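Local coordinates for uncharacterized protein (Mycobacterium tuberculosis, PDB 4Q6U) that is of unknown function but probably acts as a sensor, combining one GAF-like domain with two PAS-like domains, at residues 246-251 with 314-319; 255-260 with 327-332; 276-281 with 307-312; 297-302 with 341-346. All blocks are in the same frame, centred on the assembly; numbering follows the deposited sequence.

Interaction 1: residues 246-251 with 314-319; sequences VDLKTW and VTVNRI
The Trp251 indole meets Val314 at its edge: CH2 lies 3.8 Å from Val314 CG1, close to the ring plane, and the two side chains pass alongside each other, pointing opposite ways. Val246 CG2, from the same segment as the indole, sits over the rim of one face, 4.2 Å above the plane. With CG anti to the backbone N (chi1 -156°), the ring swings across toward 314-319, although its CB does not start out that way. Farther along strand 309-320, Leu248 divides its two methyls. CD2 sits 4.3 Å from Val316 CG1, a loose apolar contact, while CD1 is 4.1 Å from Arg318 CG, the leucine lying across the arginine. Beyond CG the Arg318 chain bends at chi3 (75°) and turns off from the contact; its charge makes a cation-pi contact with Phe326. The loop is shaped by Asp247, whose OD1 accepts from Lys249 N at 3.0 Å. The donor lies nearly in line with the C-O bond, but the N-H...OD1 angle is only 134°. This is an Asx turn, placed in the connection between strands 242-246 and 253-256, and it folds that connection over strand 309-320 of the five-stranded antiparallel sheet characteristic of a PAS domain.

Interaction 2: residues 255-260 with 327-332; sequences KWLDQP and AGLVAL
Leu329 CD1 meets Leu257 CD1 at 3.5 Å, tighter than usual for two methyl carbons, with the two leucines set roughly perpendicular. Leu329 gains its reach by rotation: CG is anti to the backbone N (chi1 168°), and this brings its end nearer to Leu257 than the direction of its CB would suggest. Three residues on, Leu332 closes the walk. Its CD1 is 4.0 Å from Trp256 CH2 and equally 4.0 Å from Trp256 CZ3, so the methyl straddles one ring bond, and the leucine stands crosswise to the tryptophan. On the indole itself, Pro260 CA lies over the centre of one face, 3.6 Å above the plane, and Trp266 adds an edge-to-face partner. All four residues that touch across the contact are buried. Strand 242-246 runs between strands 253-256 and 325-333 in the sheet, so both contacts span it. A backbone hydrogen bond between Gly328 and Val246 joins strand 325-333 to strand 242-246, and Val330 packs on Val246 beside it. At the subunit interface Leu257 packs on Ile232 and Leu329 on Leu236, both of the second subunit.

Interaction 3: residues 276-281 with 307-312; sequences LHPDDQ and VDWVPV
His277 and Trp309 form an edge-to-face aromatic pair that joins the long loop after strand 253-256 to the start of strand 309-320, in the C-terminal PAS-like domain. The CD2 edge of His277 points at the face of Trp309. The evidence is a centroid separation of 4.3 Å between the His277 ring and the five-membered ring of Trp309, with the planes at 52°, so the pair is tilted and not perpendicular. From CB outward, the histidine travels over a single face of the indole. CB stands 4.0 Å from the centroid of the Trp309 six-membered ring, almost on its normal, a CH-pi contact. CG is 4.0 Å from Trp309 CE2. Of the imidazole atoms CD2 comes down closest, 3.3 Å from Trp309 NE1, and NE2 reaches beyond it, 3.7 Å from that same NE1. The chi1 of -158°, with CG anti to the backbone N, carries the imidazole across the indole, its CD2 corner down at the five-membered ring. ND1 is turned elsewhere: it accepts from Asp279 N at 3.1 Å, with an N-H...ND1 angle of 157° and the donor near the ring plane, so the imidazole's rotation is fixed by its own loop. Strand 296-303 adds a backbone hydrogen bond from Arg301 to His277. Two neighbours approach the six-membered ring obliquely: Leu276 O is 3.3 Å from Trp309 CH2, with no hydrogen bond, and Pro278 CD lies 4.0 Å from Trp309 CZ2.

Interaction 4: residues 297-302 with 341-346; sequences SHVLRL and ADAGLP
Leu345 overlaps the guanidinium of Arg301, laying CD2 over one face of it, offset toward the rim. It does so just after a Schellman motif that ends helix 337-343, and the partner is strand 296-303, an outermost strand of the PAS-like sheet within this chain. CD2 is 3.8 Å from Arg301 NE and 3.9 Å from Arg301 CZ, so the methyl covers the inner part of the group, the two side chains running obliquely to each other. Arg301 is brought alongside by the bend at chi3 (-72°), while its NH2 is engaged in a salt bridge with Asp280. The same leucine uses its other branch on the strand: CD1 lies 3.7 Å from Val299 CG1, the two side chains passing antiparallel to each other. Val299 is therefore touched twice, since its CB also meets Ala343 CB at 3.8 Å, where the helix comes nearest the strand. The helix end is closed by Gly344, whose positive phi (89°) turns the chain out of the helix, after which Leu345 points toward the strand. Contact across the two segments is wholly by packing, at the protein surface. Within the terminating turn, one of the two bonds of the Schellman motif runs from Gly344 N to Ala341 O at 3.0 Å.

Overall arrangement
From the N terminus, all four contacts open between residues 246 and 302 and close between 307 and 346. Interaction 3 closes first, tying the loop at 276-281 to the start of strand 309-320, and it falls within the spans of both interaction 1 and interaction 2. Interaction 1 closes next on the same strand, and interaction 2, which crosses it, closes on strand 325-333. Interaction 4 closes last, on the end of helix 337-343, and crosses the other three. Together they gather the connecting loops and the terminal helix onto one antiparallel sheet, in which strand 309-320 lies between strands 325-333 and 296-303.

Interaction 1: residues 246-251 with 314-319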
loop_
_atom_site.group_PDB
_atom_site.type_symbol
_atom_site.label_atom_id
_atom_site.label_comp_id
_atom_site.label_asym_id
_atom_site.label_seq_id
_atom_site.Cartn_x
_atom_site.Cartn_y
_atom_site.Cartn_z
ATOM N N VAL B 246 -9.137 -17.262 1.305
ATOM C CA VAL B 246 -10.176 -18.159 0.814
ATOM C C VAL B 246 -11.547 -17.486 0.808
ATOM O O VAL B 246 -11.777 -16.521 1.544
ATOM C CB VAL B 246 -10.260 -19.451 1.660
ATOM C CG1 VAL B 246 -8.876 -20.051 1.861
ATOM C CG2 VAL B 246 -10.937 -19.179 3.000
ATOM N N ASP B 247 -12.449 -17.983 -0.040
ATOM C CA ASP B 247 -13.844 -17.575 0.031
ATOM C C ASP B 247 -14.472 -18.308 1.205
ATOM O O ASP B 247 -14.513 -19.537 1.237
ATOM C CB ASP B 247 -14.593 -17.869 -1.279
ATOM C CG ASP B 247 -16.009 -17.280 -1.303
ATOM O OD1 ASP B 247 -16.687 -17.288 -0.260
ATOM O OD2 ASP B 247 -16.454 -16.811 -2.373
ATOM N N LEU B 248 -14.949 -17.539 2.175
ATOM C CA LEU B 248 -15.513 -18.090 3.400
ATOM C C LEU B 248 -16.722 -19.003 3.160
ATOM O O LEU B 248 -16.839 -20.070 3.770
ATOM C CB LEU B 248 -15.891 -16.942 4.336
ATOM C CG LEU B 248 -14.664 -16.255 4.946
ATOM C CD1 LEU B 248 -15.042 -15.010 5.742
ATOM C CD2 LEU B 248 -13.910 -17.251 5.823
ATOM N N LYS B 249 -17.601 -18.585 2.254
ATOM C CA LYS B 249 -18.831 -19.313 1.967
ATOM C C LYS B 249 -18.578 -20.666 1.298
ATOM O O LYS B 249 -19.228 -21.657 1.619
ATOM C CB LYS B 249 -19.746 -18.461 1.079
ATOM N N THR B 250 -17.620 -20.706 0.377
ATOM C CA THR B 250 -17.451 -21.873 -0.484
ATOM C C THR B 250 -16.152 -22.648 -0.252
ATOM O O THR B 250 -15.979 -23.739 -0.794
ATOM C CB THR B 250 -17.505 -21.452 -1.961
ATOM O OG1 THR B 250 -16.501 -20.460 -2.209
ATOM C CG2 THR B 250 -18.870 -20.866 -2.299
ATOM N N TRP B 251 -15.259 -22.076 0.557
ATOM C CA TRP B 251 -13.888 -22.568 0.750
ATOM C C TRP B 251 -13.073 -22.546 -0.553
ATOM O O TRP B 251 -12.102 -23.286 -0.711
ATOM C CB TRP B 251 -13.873 -23.980 1.352
ATOM C CG TRP B 251 -12.585 -24.259 2.072
ATOM C CD1 TRP B 251 -11.549 -25.039 1.639
ATOM C CD2 TRP B 251 -12.178 -23.719 3.340
ATOM N NE1 TRP B 251 -10.528 -25.026 2.563
ATOM C CE2 TRP B 251 -10.890 -24.226 3.617
ATOM C CE3 TRP B 251 -12.779 -22.860 4.267
ATOM C CZ2 TRP B 251 -10.194 -23.905 4.786
ATOM C CZ3 TRP B 251 -12.086 -22.543 5.431
ATOM C CH2 TRP B 251 -10.807 -23.062 5.677
ATOM N N VAL B 314 -6.238 -25.808 10.718
ATOM C CA VAL B 314 -6.639 -24.579 10.055
ATOM C C VAL B 314 -6.942 -23.479 11.069
ATOM O O VAL B 314 -7.685 -23.704 12.024
ATOM C CB VAL B 314 -7.875 -24.826 9.185
ATOM C CG1 VAL B 314 -8.410 -23.539 8.644
ATOM C CG2 VAL B 314 -7.545 -25.798 8.053
ATOM N N THR B 315 -6.357 -22.300 10.864
ATOM C CA THR B 315 -6.639 -21.132 11.703
ATOM C C THR B 315 -7.137 -19.985 10.816
ATOM O O THR B 315 -6.490 -19.620 9.833
ATOM C CB THR B 315 -5.403 -20.705 12.506
ATOM O OG1 THR B 315 -5.032 -21.763 13.396
ATOM C CG2 THR B 315 -5.684 -19.433 13.316
ATOM N N VAL B 316 -8.300 -19.435 11.156
ATOM C CA VAL B 316 -9.039 -18.574 10.236
ATOM C C VAL B 316 -9.355 -17.212 10.822
ATOM O O VAL B 316 -9.869 -17.117 11.936
ATOM C CB VAL B 316 -10.370 -19.225 9.815
ATOM C CG1 VAL B 316 -10.917 -18.559 8.567
ATOM C CG2 VAL B 316 -10.179 -20.693 9.569
ATOM N N ASN B 317 -9.037 -16.161 10.066
ATOM C CA ASN B 317 -9.421 -14.798 10.422
ATOM C C ASN B 317 -10.250 -14.196 9.298
ATOM O O ASN B 317 -10.061 -14.541 8.142
ATOM C CB ASN B 317 -8.190 -13.926 10.697
ATOM C CG ASN B 317 -7.494 -14.281 12.006
ATOM O OD1 ASN B 317 -7.731 -13.656 13.037
ATOM N ND2 ASN B 317 -6.631 -15.287 11.965
ATOM N N ARG B 318 -11.175 -13.307 9.638
ATOM C CA ARG B 318 -11.954 -12.621 8.614
ATOM C C ARG B 318 -11.243 -11.347 8.172
ATOM O O ARG B 318 -10.898 -10.520 9.005
ATOM C CB ARG B 318 -13.347 -12.284 9.134
ATOM C CG ARG B 318 -14.259 -11.687 8.086
ATOM C CD ARG B 318 -15.672 -11.492 8.621
ATOM N NE ARG B 318 -15.765 -10.348 9.523
ATOM C CZ ARG B 318 -16.856 -10.030 10.211
ATOM N NH1 ARG B 318 -17.949 -10.775 10.106
ATOM N NH2 ARG B 318 -16.858 -8.969 11.005
ATOM N N ILE B 319 -11.019 -11.208 6.871
ATOM C CA ILE B 319 -10.424 -10.002 6.309
ATOM C C ILE B 319 -11.473 -9.193 5.553
ATOM O O ILE B 319 -12.185 -9.728 4.714
ATOM C CB ILE B 319 -9.268 -10.326 5.342
ATOM C CG1 ILE B 319 -8.290 -11.327 5.961
ATOM C CG2 ILE B 319 -8.555 -9.057 4.912
ATOM C CD1 ILE B 319 -7.792 -10.941 7.349
#

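Interaction 2: residues 255-260 with 327-332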
loop_
_atom_site.group_PDB
_atom_site.type_symbol
_atom_site.label_atom_id
_atom_site.label_comp_id
_atom_site.label_asym_id
_atom_site.label_seq_id
_atom_site.Cartn_x
_atom_site.Cartn_y
_atom_site.Cartn_z
ATOM N N LYS B 255 -5.822 -17.056 -3.005
ATOM C CA LYS B 255 -4.439 -16.610 -3.124
ATOM C C LYS B 255 -3.540 -17.222 -2.064
ATOM O O LYS B 255 -3.930 -17.317 -0.904
ATOM C CB LYS B 255 -4.354 -15.084 -3.015
ATOM C CG LYS B 255 -2.936 -14.561 -3.232
ATOM C CD LYS B 255 -2.850 -13.078 -3.065
ATOM C CE LYS B 255 -1.424 -12.609 -3.249
ATOM N NZ LYS B 255 -1.023 -12.444 -4.681
ATOM N N TRP B 256 -2.337 -17.623 -2.462
ATOM C CA TRP B 256 -1.313 -18.040 -1.503
ATOM C C TRP B 256 -0.522 -16.821 -1.045
ATOM O O TRP B 256 -0.100 -16.019 -1.871
ATOM C CB TRP B 256 -0.363 -19.066 -2.113
ATOM C CG TRP B 256 -1.003 -20.402 -2.336
ATOM C CD1 TRP B 256 -1.377 -20.940 -3.530
ATOM C CD2 TRP B 256 -1.352 -21.359 -1.333
ATOM N NE1 TRP B 256 -1.937 -22.186 -3.334
ATOM C CE2 TRP B 256 -1.941 -22.460 -1.988
ATOM C CE3 TRP B 256 -1.228 -21.387 0.065
ATOM C CZ2 TRP B 256 -2.397 -23.580 -1.305
ATOM C CZ3 TRP B 256 -1.685 -22.505 0.747
ATOM C CH2 TRP B 256 -2.263 -23.586 0.062
ATOM N N LEU B 257 -0.323 -16.692 0.265
ATOM C CA LEU B 257 0.422 -15.559 0.833
ATOM C C LEU B 257 1.852 -15.983 1.144
ATOM O O LEU B 257 2.765 -15.172 1.204
ATOM C CB LEU B 257 -0.275 -15.036 2.084
ATOM C CG LEU B 257 -1.653 -14.425 1.843
ATOM C CD1 LEU B 257 -2.256 -13.962 3.152
ATOM C CD2 LEU B 257 -1.578 -13.269 0.846
ATOM N N ASP B 258 2.026 -17.278 1.359
ATOM C CA ASP B 258 3.338 -17.898 1.401
ATOM C C ASP B 258 3.405 -18.832 0.206
ATOM O O ASP B 258 2.599 -18.707 -0.709
ATOM C CB ASP B 258 3.534 -18.654 2.712
ATOM C CG ASP B 258 3.289 -17.777 3.912
ATOM O OD1 ASP B 258 3.873 -16.674 3.948
ATOM O OD2 ASP B 258 2.508 -18.171 4.806
ATOM N N GLN B 259 4.345 -19.765 0.200
ATOM C CA GLN B 259 4.372 -20.755 -0.870
ATOM C C GLN B 259 3.258 -21.781 -0.655
ATOM O O GLN B 259 2.841 -22.025 0.475
ATOM C CB GLN B 259 5.738 -21.445 -0.947
ATOM C CG GLN B 259 6.857 -20.539 -1.442
ATOM C CD GLN B 259 6.440 -19.663 -2.618
ATOM O OE1 GLN B 259 6.050 -20.164 -3.671
ATOM N NE2 GLN B 259 6.520 -18.343 -2.438
ATOM N N PRO B 260 2.762 -22.387 -1.746
ATOM C CA PRO B 260 1.680 -23.368 -1.591
ATOM C C PRO B 260 2.083 -24.531 -0.704
ATOM O O PRO B 260 3.259 -24.893 -0.654
ATOM C CB PRO B 260 1.425 -23.847 -3.020
ATOM C CG PRO B 260 1.942 -22.747 -3.887
ATOM C CD PRO B 260 3.102 -22.141 -3.156
ATOM N N ALA B 327 -13.203 -11.819 3.235
ATOM C CA ALA B 327 -12.546 -13.038 2.788
ATOM C C ALA B 327 -11.915 -13.704 3.988
ATOM O O ALA B 327 -11.784 -13.085 5.052
ATOM C CB ALA B 327 -11.499 -12.740 1.721
ATOM N N GLY B 328 -11.527 -14.967 3.838
ATOM C CA GLY B 328 -10.892 -15.675 4.939
ATOM C C GLY B 328 -9.380 -15.684 4.824
ATOM O O GLY B 328 -8.830 -16.014 3.776
ATOM N N LEU B 329 -8.702 -15.285 5.893
ATOM C CA LEU B 329 -7.274 -15.514 5.980
ATOM C C LEU B 329 -7.086 -16.828 6.711
ATOM O O LEU B 329 -7.426 -16.944 7.889
ATOM C CB LEU B 329 -6.554 -14.386 6.717
ATOM C CG LEU B 329 -5.112 -14.742 7.081
ATOM C CD1 LEU B 329 -4.281 -14.895 5.820
ATOM C CD2 LEU B 329 -4.500 -13.725 8.028
ATOM N N VAL B 330 -6.559 -17.818 6.009
ATOM C CA VAL B 330 -6.404 -19.136 6.589
ATOM C C VAL B 330 -4.934 -19.489 6.759
ATOM O O VAL B 330 -4.145 -19.291 5.844
ATOM C CB VAL B 330 -7.094 -20.207 5.708
ATOM C CG1 VAL B 330 -6.801 -21.572 6.235
ATOM C CG2 VAL B 330 -8.596 -19.966 5.667
ATOM N N ALA B 331 -4.573 -19.995 7.937
ATOM C CA ALA B 331 -3.225 -20.497 8.184
ATOM C C ALA B 331 -3.247 -22.020 8.256
ATOM O O ALA B 331 -3.891 -22.592 9.123
ATOM C CB ALA B 331 -2.653 -19.910 9.464
ATOM N N LEU B 332 -2.534 -22.667 7.345
ATOM C CA LEU B 332 -2.569 -24.122 7.234
ATOM C C LEU B 332 -1.297 -24.789 7.696
ATOM O O LEU B 332 -0.210 -24.430 7.261
ATOM C CB LEU B 332 -2.814 -24.529 5.791
ATOM C CG LEU B 332 -4.021 -23.893 5.131
ATOM C CD1 LEU B 332 -3.911 -24.112 3.646
ATOM C CD2 LEU B 332 -5.227 -24.594 5.667
#

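Interaction 3: residues 276-281 with 307-312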
loop_
_atom_site.group_PDB
_atom_site.type_symbol
_atom_site.label_atom_id
_atom_site.label_comp_id
_atom_site.label_asym_id
_atom_site.label_seq_id
_atom_site.Cartn_x
_atom_site.Cartn_y
_atom_site.Cartn_z
ATOM N N LEU B 276 -13.853 -30.333 0.908
ATOM C CA LEU B 276 -13.583 -30.770 2.264
ATOM C C LEU B 276 -14.393 -32.014 2.550
ATOM O O LEU B 276 -15.302 -32.367 1.790
ATOM C CB LEU B 276 -13.911 -29.670 3.279
ATOM C CG LEU B 276 -15.069 -28.689 3.054
ATOM C CD1 LEU B 276 -16.378 -29.396 2.723
ATOM C CD2 LEU B 276 -15.242 -27.793 4.284
ATOM N N HIS B 277 -14.060 -32.686 3.642
ATOM C CA HIS B 277 -14.860 -33.811 4.086
ATOM C C HIS B 277 -16.269 -33.318 4.385
ATOM O O HIS B 277 -16.440 -32.300 5.054
ATOM C CB HIS B 277 -14.235 -34.463 5.317
ATOM C CG HIS B 277 -14.662 -35.879 5.529
ATOM N ND1 HIS B 277 -15.911 -36.216 6.004
ATOM C CD2 HIS B 277 -14.005 -37.047 5.335
ATOM C CE1 HIS B 277 -16.005 -37.531 6.093
ATOM N NE2 HIS B 277 -14.862 -38.058 5.693
ATOM N N PRO B 278 -17.285 -34.026 3.872
ATOM C CA PRO B 278 -18.680 -33.619 4.079
ATOM C C PRO B 278 -19.076 -33.578 5.559
ATOM O O PRO B 278 -19.960 -32.808 5.934
ATOM C CB PRO B 278 -19.478 -34.691 3.324
ATOM C CG PRO B 278 -18.541 -35.845 3.177
ATOM C CD PRO B 278 -17.181 -35.242 3.049
ATOM N N ASP B 279 -18.422 -34.389 6.383
ATOM C CA ASP B 279 -18.686 -34.399 7.820
ATOM C C ASP B 279 -18.115 -33.165 8.525
ATOM O O ASP B 279 -18.518 -32.843 9.644
ATOM C CB ASP B 279 -18.114 -35.667 8.462
ATOM C CG ASP B 279 -18.899 -36.918 8.098
ATOM O OD1 ASP B 279 -19.960 -36.795 7.449
ATOM O OD2 ASP B 279 -18.459 -38.027 8.475
ATOM N N ASP B 280 -17.167 -32.490 7.874
ATOM C CA ASP B 280 -16.559 -31.283 8.430
ATOM C C ASP B 280 -17.228 -30.031 7.880
ATOM O O ASP B 280 -16.817 -28.913 8.197
ATOM C CB ASP B 280 -15.057 -31.227 8.132
ATOM C CG ASP B 280 -14.269 -32.292 8.871
ATOM O OD1 ASP B 280 -14.763 -32.802 9.905
ATOM O OD2 ASP B 280 -13.144 -32.611 8.423
ATOM N N GLN B 281 -18.249 -30.219 7.048
ATOM C CA GLN B 281 -18.940 -29.097 6.424
ATOM C C GLN B 281 -19.540 -28.167 7.474
ATOM O O GLN B 281 -19.514 -26.943 7.323
ATOM C CB GLN B 281 -20.029 -29.599 5.475
ATOM C CG GLN B 281 -20.770 -28.487 4.742
ATOM C CD GLN B 281 -19.846 -27.607 3.914
ATOM O OE1 GLN B 281 -19.571 -26.462 4.280
ATOM N NE2 GLN B 281 -19.371 -28.132 2.793
ATOM N N VAL B 307 -4.159 -40.431 -0.615
ATOM C CA VAL B 307 -5.333 -40.910 0.102
ATOM C C VAL B 307 -6.498 -39.948 -0.095
ATOM O O VAL B 307 -6.323 -38.847 -0.625
ATOM C CB VAL B 307 -5.051 -41.086 1.604
ATOM C CG1 VAL B 307 -4.064 -42.234 1.827
ATOM C CG2 VAL B 307 -4.538 -39.784 2.215
ATOM N N ASP B 308 -7.688 -40.368 0.318
ATOM C CA ASP B 308 -8.879 -39.548 0.140
ATOM C C ASP B 308 -8.814 -38.285 0.999
ATOM O O ASP B 308 -9.072 -37.174 0.525
ATOM C CB ASP B 308 -10.139 -40.355 0.475
ATOM C CG ASP B 308 -10.512 -41.343 -0.620
ATOM O OD1 ASP B 308 -10.077 -41.142 -1.772
ATOM O OD2 ASP B 308 -11.244 -42.314 -0.329
ATOM N N TRP B 309 -8.448 -38.454 2.264
ATOM C CA TRP B 309 -8.513 -37.349 3.206
ATOM C C TRP B 309 -7.228 -37.177 4.003
ATOM O O TRP B 309 -6.573 -38.152 4.375
ATOM C CB TRP B 309 -9.703 -37.543 4.150
ATOM C CG TRP B 309 -11.011 -37.601 3.418
ATOM C CD1 TRP B 309 -11.832 -38.686 3.282
ATOM C CD2 TRP B 309 -11.633 -36.533 2.693
ATOM N NE1 TRP B 309 -12.934 -38.352 2.532
ATOM C CE2 TRP B 309 -12.836 -37.039 2.154
ATOM C CE3 TRP B 309 -11.294 -35.199 2.451
ATOM C CZ2 TRP B 309 -13.699 -36.257 1.391
ATOM C CZ3 TRP B 309 -12.152 -34.422 1.694
ATOM C CH2 TRP B 309 -13.337 -34.954 1.171
ATOM N N VAL B 310 -6.879 -35.919 4.251
ATOM C CA VAL B 310 -5.703 -35.563 5.030
ATOM C C VAL B 310 -6.094 -34.522 6.073
ATOM O O VAL B 310 -6.629 -33.475 5.723
ATOM C CB VAL B 310 -4.572 -35.012 4.123
ATOM C CG1 VAL B 310 -3.488 -34.354 4.947
ATOM C CG2 VAL B 310 -3.992 -36.136 3.270
ATOM N N PRO B 311 -5.856 -34.821 7.360
ATOM C CA PRO B 311 -6.152 -33.846 8.418
ATOM C C PRO B 311 -5.202 -32.659 8.372
ATOM O O PRO B 311 -3.994 -32.843 8.315
ATOM C CB PRO B 311 -5.966 -34.654 9.714
ATOM C CG PRO B 311 -5.090 -35.805 9.327
ATOM C CD PRO B 311 -5.443 -36.127 7.904
ATOM N N VAL B 312 -5.754 -31.453 8.374
ATOM C CA VAL B 312 -4.948 -30.234 8.308
ATOM C C VAL B 312 -5.436 -29.280 9.372
ATOM O O VAL B 312 -6.641 -29.057 9.494
ATOM C CB VAL B 312 -5.035 -29.527 6.938
ATOM C CG1 VAL B 312 -4.339 -28.138 6.988
ATOM C CG2 VAL B 312 -4.463 -30.407 5.820
#

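Interaction 4: residues 297-302 with 341-346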
loop_
_atom_site.group_PDB
_atom_site.type_symbol
_atom_site.label_atom_id
_atom_site.label_comp_id
_atom_site.label_asym_id
_atom_site.label_seq_id
_atom_site.Cartn_x
_atom_site.Cartn_y
_atom_site.Cartn_z
ATOM N N SER B 297 -10.196 -21.701 15.188
ATOM C CA SER B 297 -9.265 -22.762 14.845
ATOM C C SER B 297 -9.920 -24.138 14.931
ATOM O O SER B 297 -10.722 -24.408 15.829
ATOM C CB SER B 297 -8.039 -22.700 15.753
ATOM O OG SER B 297 -6.972 -23.449 15.204
ATOM N N HIS B 298 -9.570 -25.002 13.987
ATOM C CA HIS B 298 -10.137 -26.349 13.919
ATOM C C HIS B 298 -9.310 -27.245 12.999
ATOM O O HIS B 298 -8.548 -26.755 12.165
ATOM C CB HIS B 298 -11.589 -26.297 13.438
ATOM N N VAL B 299 -9.453 -28.557 13.159
ATOM C CA VAL B 299 -8.788 -29.501 12.267
ATOM C C VAL B 299 -9.767 -29.984 11.201
ATOM O O VAL B 299 -10.801 -30.556 11.522
ATOM C CB VAL B 299 -8.227 -30.717 13.036
ATOM C CG1 VAL B 299 -7.860 -31.843 12.069
ATOM C CG2 VAL B 299 -7.028 -30.311 13.871
ATOM N N LEU B 300 -9.443 -29.753 9.931
ATOM C CA LEU B 300 -10.345 -30.130 8.851
ATOM C C LEU B 300 -9.724 -31.205 7.971
ATOM O O LEU B 300 -8.520 -31.209 7.734
ATOM C CB LEU B 300 -10.710 -28.908 7.997
ATOM C CG LEU B 300 -11.284 -27.686 8.725
ATOM C CD1 LEU B 300 -11.492 -26.553 7.739
ATOM C CD2 LEU B 300 -12.593 -28.035 9.417
ATOM N N ARG B 301 -10.547 -32.118 7.475
ATOM C CA ARG B 301 -10.046 -33.106 6.539
ATOM C C ARG B 301 -10.172 -32.553 5.122
ATOM O O ARG B 301 -11.269 -32.262 4.650
ATOM C CB ARG B 301 -10.785 -34.432 6.703
ATOM C CG ARG B 301 -10.372 -35.186 7.967
ATOM C CD ARG B 301 -11.367 -36.289 8.318
ATOM N NE ARG B 301 -12.617 -35.726 8.817
ATOM C CZ ARG B 301 -13.665 -36.448 9.196
ATOM N NH1 ARG B 301 -13.628 -37.774 9.135
ATOM N NH2 ARG B 301 -14.757 -35.839 9.637
ATOM N N LEU B 302 -9.025 -32.376 4.473
ATOM C CA LEU B 302 -8.959 -31.849 3.110
ATOM C C LEU B 302 -8.529 -32.963 2.151
ATOM O O LEU B 302 -7.906 -33.927 2.576
ATOM C CB LEU B 302 -7.989 -30.670 3.055
ATOM C CG LEU B 302 -8.363 -29.528 4.005
ATOM C CD1 LEU B 302 -7.309 -28.441 3.992
ATOM C CD2 LEU B 302 -9.718 -28.971 3.605
ATOM N N ALA B 341 -6.436 -35.787 18.331
ATOM C CA ALA B 341 -7.258 -36.390 19.371
ATOM C C ALA B 341 -8.465 -35.514 19.711
ATOM O O ALA B 341 -9.594 -35.997 19.750
ATOM C CB ALA B 341 -6.427 -36.654 20.608
ATOM N N ASP B 342 -8.226 -34.228 19.942
ATOM C CA ASP B 342 -9.302 -33.298 20.282
ATOM C C ASP B 342 -10.363 -33.208 19.182
ATOM O O ASP B 342 -11.549 -33.032 19.464
ATOM C CB ASP B 342 -8.732 -31.907 20.567
ATOM N N ALA B 343 -9.932 -33.342 17.932
ATOM C CA ALA B 343 -10.835 -33.226 16.793
ATOM C C ALA B 343 -11.724 -34.455 16.649
ATOM O O ALA B 343 -12.742 -34.418 15.953
ATOM C CB ALA B 343 -10.039 -32.997 15.511
ATOM N N GLY B 344 -11.335 -35.542 17.313
ATOM C CA GLY B 344 -12.062 -36.798 17.240
ATOM C C GLY B 344 -11.577 -37.668 16.096
ATOM O O GLY B 344 -12.327 -38.481 15.559
ATOM N N LEU B 345 -10.313 -37.497 15.723
ATOM C CA LEU B 345 -9.743 -38.205 14.581
ATOM C C LEU B 345 -8.636 -39.160 15.017
ATOM O O LEU B 345 -7.924 -38.891 15.981
ATOM C CB LEU B 345 -9.202 -37.203 13.555
ATOM C CG LEU B 345 -10.183 -36.173 12.988
ATOM C CD1 LEU B 345 -9.450 -35.180 12.093
ATOM C CD2 LEU B 345 -11.307 -36.848 12.223
ATOM N N PRO B 346 -8.485 -40.283 14.299
ATOM C CA PRO B 346 -7.460 -41.273 14.638
ATOM C C PRO B 346 -6.104 -40.956 14.010
ATOM O O PRO B 346 -5.683 -39.800 14.044
ATOM C CB PRO B 346 -8.032 -42.582 14.067
ATOM C CG PRO B 346 -9.304 -42.196 13.306
ATOM C CD PRO B 346 -9.291 -40.715 13.148
#